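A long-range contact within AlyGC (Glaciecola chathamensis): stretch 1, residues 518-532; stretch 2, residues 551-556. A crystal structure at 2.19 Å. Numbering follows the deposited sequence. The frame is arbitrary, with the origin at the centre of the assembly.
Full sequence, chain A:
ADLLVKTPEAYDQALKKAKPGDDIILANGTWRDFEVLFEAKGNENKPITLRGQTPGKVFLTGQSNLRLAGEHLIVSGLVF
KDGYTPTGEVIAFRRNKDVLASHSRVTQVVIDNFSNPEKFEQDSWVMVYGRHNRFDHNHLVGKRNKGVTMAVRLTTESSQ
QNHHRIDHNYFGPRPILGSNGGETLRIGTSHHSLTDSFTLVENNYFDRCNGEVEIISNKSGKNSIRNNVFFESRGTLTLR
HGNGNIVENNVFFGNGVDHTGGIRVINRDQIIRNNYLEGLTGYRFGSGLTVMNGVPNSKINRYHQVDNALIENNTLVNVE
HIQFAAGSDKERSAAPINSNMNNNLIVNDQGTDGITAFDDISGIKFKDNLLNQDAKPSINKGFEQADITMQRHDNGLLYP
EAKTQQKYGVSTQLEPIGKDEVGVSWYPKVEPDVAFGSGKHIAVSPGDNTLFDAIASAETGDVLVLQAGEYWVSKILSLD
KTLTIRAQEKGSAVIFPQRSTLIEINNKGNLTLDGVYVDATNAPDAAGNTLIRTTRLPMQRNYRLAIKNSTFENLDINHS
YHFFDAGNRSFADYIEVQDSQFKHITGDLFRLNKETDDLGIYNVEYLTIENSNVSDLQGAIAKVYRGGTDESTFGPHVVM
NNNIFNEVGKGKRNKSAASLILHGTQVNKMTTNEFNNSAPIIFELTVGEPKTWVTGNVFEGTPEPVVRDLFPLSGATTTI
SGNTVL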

# COMPACT_ATOMS: atom_id res chain seq x y z
N VAL A 518 -24.66 -14.19 -2.91
CA VAL A 518 -24.29 -13.09 -2.03
C VAL A 518 -25.23 -11.93 -2.28
O VAL A 518 -25.31 -11.44 -3.41
CB VAL A 518 -22.83 -12.64 -2.20
CG1 VAL A 518 -22.55 -11.45 -1.28
CG2 VAL A 518 -21.87 -13.77 -1.89
N ASP A 519 -25.92 -11.50 -1.24
CA ASP A 519 -26.74 -10.30 -1.24
C ASP A 519 -26.08 -9.33 -0.27
O ASP A 519 -26.09 -9.55 0.94
CB ASP A 519 -28.18 -10.63 -0.83
CG ASP A 519 -29.06 -9.41 -0.71
OD1 ASP A 519 -28.64 -8.29 -1.05
OD2 ASP A 519 -30.21 -9.57 -0.24
N ALA A 520 -25.49 -8.26 -0.81
CA ALA A 520 -24.77 -7.26 -0.03
C ALA A 520 -25.65 -6.13 0.47
O ALA A 520 -25.14 -5.06 0.82
CB ALA A 520 -23.62 -6.68 -0.86
N THR A 521 -26.97 -6.34 0.51
CA THR A 521 -27.91 -5.32 0.99
C THR A 521 -27.51 -4.73 2.35
O THR A 521 -27.68 -3.53 2.59
CB THR A 521 -29.31 -5.93 1.06
OG1 THR A 521 -29.80 -6.13 -0.28
CG2 THR A 521 -30.28 -5.03 1.85
N ASN A 522 -26.97 -5.55 3.24
CA ASN A 522 -26.73 -5.13 4.61
C ASN A 522 -25.30 -4.68 4.88
O ASN A 522 -24.94 -4.51 6.05
CB ASN A 522 -27.10 -6.26 5.55
CG ASN A 522 -28.50 -6.72 5.31
OD1 ASN A 522 -28.75 -7.67 4.58
ND2 ASN A 522 -29.44 -6.01 5.90
N ALA A 523 -24.48 -4.51 3.85
CA ALA A 523 -23.15 -3.95 4.05
C ALA A 523 -23.25 -2.54 4.64
O ALA A 523 -24.26 -1.87 4.49
CB ALA A 523 -22.41 -3.91 2.72
N PRO A 524 -22.20 -2.05 5.30
CA PRO A 524 -22.28 -0.72 5.90
C PRO A 524 -22.55 0.35 4.86
O PRO A 524 -22.12 0.24 3.70
CB PRO A 524 -20.90 -0.54 6.55
CG PRO A 524 -20.33 -1.92 6.65
CD PRO A 524 -20.85 -2.61 5.44
N ASP A 525 -23.27 1.38 5.28
CA ASP A 525 -23.68 2.49 4.41
C ASP A 525 -22.51 3.45 4.28
O ASP A 525 -22.47 4.54 4.86
CB ASP A 525 -24.93 3.17 4.96
CG ASP A 525 -25.58 4.13 3.97
OD1 ASP A 525 -24.92 4.58 3.01
OD2 ASP A 525 -26.77 4.47 4.15
N ALA A 526 -21.53 3.03 3.50
CA ALA A 526 -20.31 3.80 3.32
C ALA A 526 -19.82 3.61 1.90
O ALA A 526 -20.01 2.56 1.29
CB ALA A 526 -19.24 3.37 4.33
N ALA A 527 -19.21 4.66 1.37
CA ALA A 527 -18.61 4.57 0.06
C ALA A 527 -17.34 3.72 0.13
O ALA A 527 -16.65 3.68 1.15
CB ALA A 527 -18.29 5.96 -0.48
N GLY A 528 -17.02 3.05 -0.97
CA GLY A 528 -15.76 2.33 -1.03
C GLY A 528 -15.75 0.98 -0.38
O GLY A 528 -14.67 0.50 -0.01
N ASN A 529 -16.90 0.34 -0.21
CA ASN A 529 -16.92 -1.06 0.19
C ASN A 529 -16.28 -1.92 -0.89
O ASN A 529 -16.26 -1.56 -2.07
CB ASN A 529 -18.34 -1.55 0.45
CG ASN A 529 -18.99 -0.90 1.66
OD1 ASN A 529 -18.32 -0.30 2.50
ND2 ASN A 529 -20.32 -1.02 1.74
N THR A 530 -15.79 -3.08 -0.49
CA THR A 530 -15.11 -4.00 -1.38
C THR A 530 -15.51 -5.39 -0.96
O THR A 530 -15.08 -5.86 0.10
CB THR A 530 -13.58 -3.83 -1.33
OG1 THR A 530 -13.13 -4.04 0.01
CG2 THR A 530 -13.15 -2.43 -1.76
N LEU A 531 -16.33 -6.06 -1.76
CA LEU A 531 -16.85 -7.36 -1.33
C LEU A 531 -15.73 -8.38 -1.18
O LEU A 531 -15.64 -9.07 -0.16
CB LEU A 531 -17.91 -7.87 -2.31
CG LEU A 531 -18.72 -9.05 -1.77
CD1 LEU A 531 -19.82 -8.60 -0.83
CD2 LEU A 531 -19.27 -9.91 -2.91
N ILE A 532 -14.86 -8.48 -2.17
CA ILE A 532 -13.72 -9.38 -2.12
C ILE A 532 -12.46 -8.60 -2.46
O ILE A 532 -12.48 -7.72 -3.33
CB ILE A 532 -13.89 -10.59 -3.07
CG1 ILE A 532 -15.20 -11.33 -2.76
CG2 ILE A 532 -12.69 -11.53 -2.97
CD1 ILE A 532 -15.48 -12.46 -3.71
N THR A 551 -23.78 -16.02 -7.69
CA THR A 551 -24.58 -14.84 -7.93
C THR A 551 -24.25 -13.79 -6.88
O THR A 551 -24.16 -14.11 -5.69
CB THR A 551 -26.08 -15.16 -7.89
OG1 THR A 551 -26.36 -16.22 -8.81
CG2 THR A 551 -26.91 -13.94 -8.26
N PHE A 552 -24.08 -12.55 -7.32
CA PHE A 552 -23.67 -11.47 -6.43
C PHE A 552 -24.54 -10.27 -6.76
O PHE A 552 -24.53 -9.79 -7.89
CB PHE A 552 -22.17 -11.14 -6.62
CG PHE A 552 -21.26 -12.35 -6.48
CD1 PHE A 552 -20.95 -13.12 -7.58
CD2 PHE A 552 -20.73 -12.70 -5.25
CE1 PHE A 552 -20.13 -14.21 -7.47
CE2 PHE A 552 -19.92 -13.80 -5.13
CZ PHE A 552 -19.62 -14.56 -6.24
N GLU A 553 -25.29 -9.78 -5.77
CA GLU A 553 -26.30 -8.77 -6.02
C GLU A 553 -26.27 -7.68 -4.96
O GLU A 553 -25.91 -7.91 -3.81
CB GLU A 553 -27.72 -9.35 -6.02
CG GLU A 553 -28.07 -10.15 -7.23
CD GLU A 553 -29.52 -10.59 -7.21
OE1 GLU A 553 -30.20 -10.36 -6.18
OE2 GLU A 553 -29.98 -11.15 -8.23
N ASN A 554 -26.70 -6.49 -5.38
CA ASN A 554 -27.03 -5.39 -4.47
C ASN A 554 -25.79 -4.86 -3.76
O ASN A 554 -25.80 -4.59 -2.55
CB ASN A 554 -28.10 -5.83 -3.47
CG ASN A 554 -29.41 -6.21 -4.16
OD1 ASN A 554 -29.84 -5.54 -5.10
ND2 ASN A 554 -30.02 -7.30 -3.70
N LEU A 555 -24.69 -4.72 -4.51
CA LEU A 555 -23.52 -4.00 -4.04
C LEU A 555 -23.72 -2.51 -4.32
O LEU A 555 -22.97 -1.87 -5.05
CB LEU A 555 -22.25 -4.53 -4.70
CG LEU A 555 -21.65 -5.86 -4.21
CD1 LEU A 555 -22.47 -7.06 -4.64
CD2 LEU A 555 -20.22 -5.99 -4.72
N ASP A 556 -24.78 -1.97 -3.73
CA ASP A 556 -25.18 -0.63 -4.16
C ASP A 556 -25.75 0.23 -3.03
O ASP A 556 -26.43 1.21 -3.32
CB ASP A 556 -26.18 -0.73 -5.31
CG ASP A 556 -27.45 -1.50 -4.95
OD1 ASP A 556 -27.48 -2.21 -3.92
OD2 ASP A 556 -28.41 -1.42 -5.73
O HOH W 1 -25.18 -2.72 -0.59

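Two parallel strands meet edge to edge, Val518 pairing with Phe552 and Asp519 with Glu553. Three backbone hydrogen bonds hold the register. Val518 N donates to Thr551 O (2.8 Å), and Val518 O accepts from Glu553 N (2.9 Å), so both polar backbone atoms of Val518 are satisfied by the residues that flank its partner Phe552, the usual pattern of a parallel bridge. The third bond runs from Ala520 N to Glu553 O (3.0 Å) and is nearly straight, with 173° at the hydrogen; Glu553 thus uses both its N and its O toward stretch 1, bonding to the residues before and after Asp519. Val518 O also lies 3.4 Å from Phe552 CA, a CA-H...O contact that supplements the stronger bond to Glu553 N.

The side chain of Asp519 adds a polar link beside the backbone ladder. Asp519 OD1 collects three donors: Asn554 ND2 from the other strand (3.1 Å, 162° at the hydrogen), and, within its own stretch, Thr521 N (3.0 Å) and Thr521 OG1 (2.6 Å). The last is the shortest of the three, and the hydroxyl is the donor. A single carboxylate oxygen therefore ties the start of the turn to the neighbouring strand. Although the CA-to-CB bond of Asp519 points to the same face of the sheet as that of Glu553, its end comes nearer to stretch 2, while Asn554 directs its CA-to-CB bond toward stretch 1. Asn554 has positive backbone angles (67/42).

Ala520 to Ala523 form a type I turn, closed by Ala523 N donating to Ala520 O (3.1 Å). Ala520 O also lies 3.5 Å from Asn554 O, a pair of acceptors that cannot bond to each other. Water 1 resolves the meeting by donating to both, at 2.7 Å from its O to Ala520 O and 2.8 Å from its O to Asn554 O, and so bridges the stretches where direct backbone pairing has stopped. Asn554 O receives in addition a weak bond from Asp556 N (3.0 Å).

On the other face of the sheet, Val518 and Phe552 bring apolar side chains together, with Val518 CB 3.7 Å from Phe552 CD2. Leu531, reached after the loop returns, adds its CD2 at 3.9 Å from the same Phe552 CD2; both neighbours approach the ring obliquely. Leu531 CB also packs 3.8 Å from Leu555 CD2, and Ala520 CB sits 4.0 Å from Leu555 CD1, so the two methyls of Leu555 each meet a different residue of stretch 1. These side chains are buried and need no polar partners.

The intervening loop keeps its own account: Asn529 ND2 donates to Pro524 O (2.9 Å), and Pro524 O also takes a weak bond from Ala526 N (2.9 Å), while Asn529 OD1 is satisfied elsewhere in the structure. In all, the two stretches bury 435 Å² between them, both sides summed.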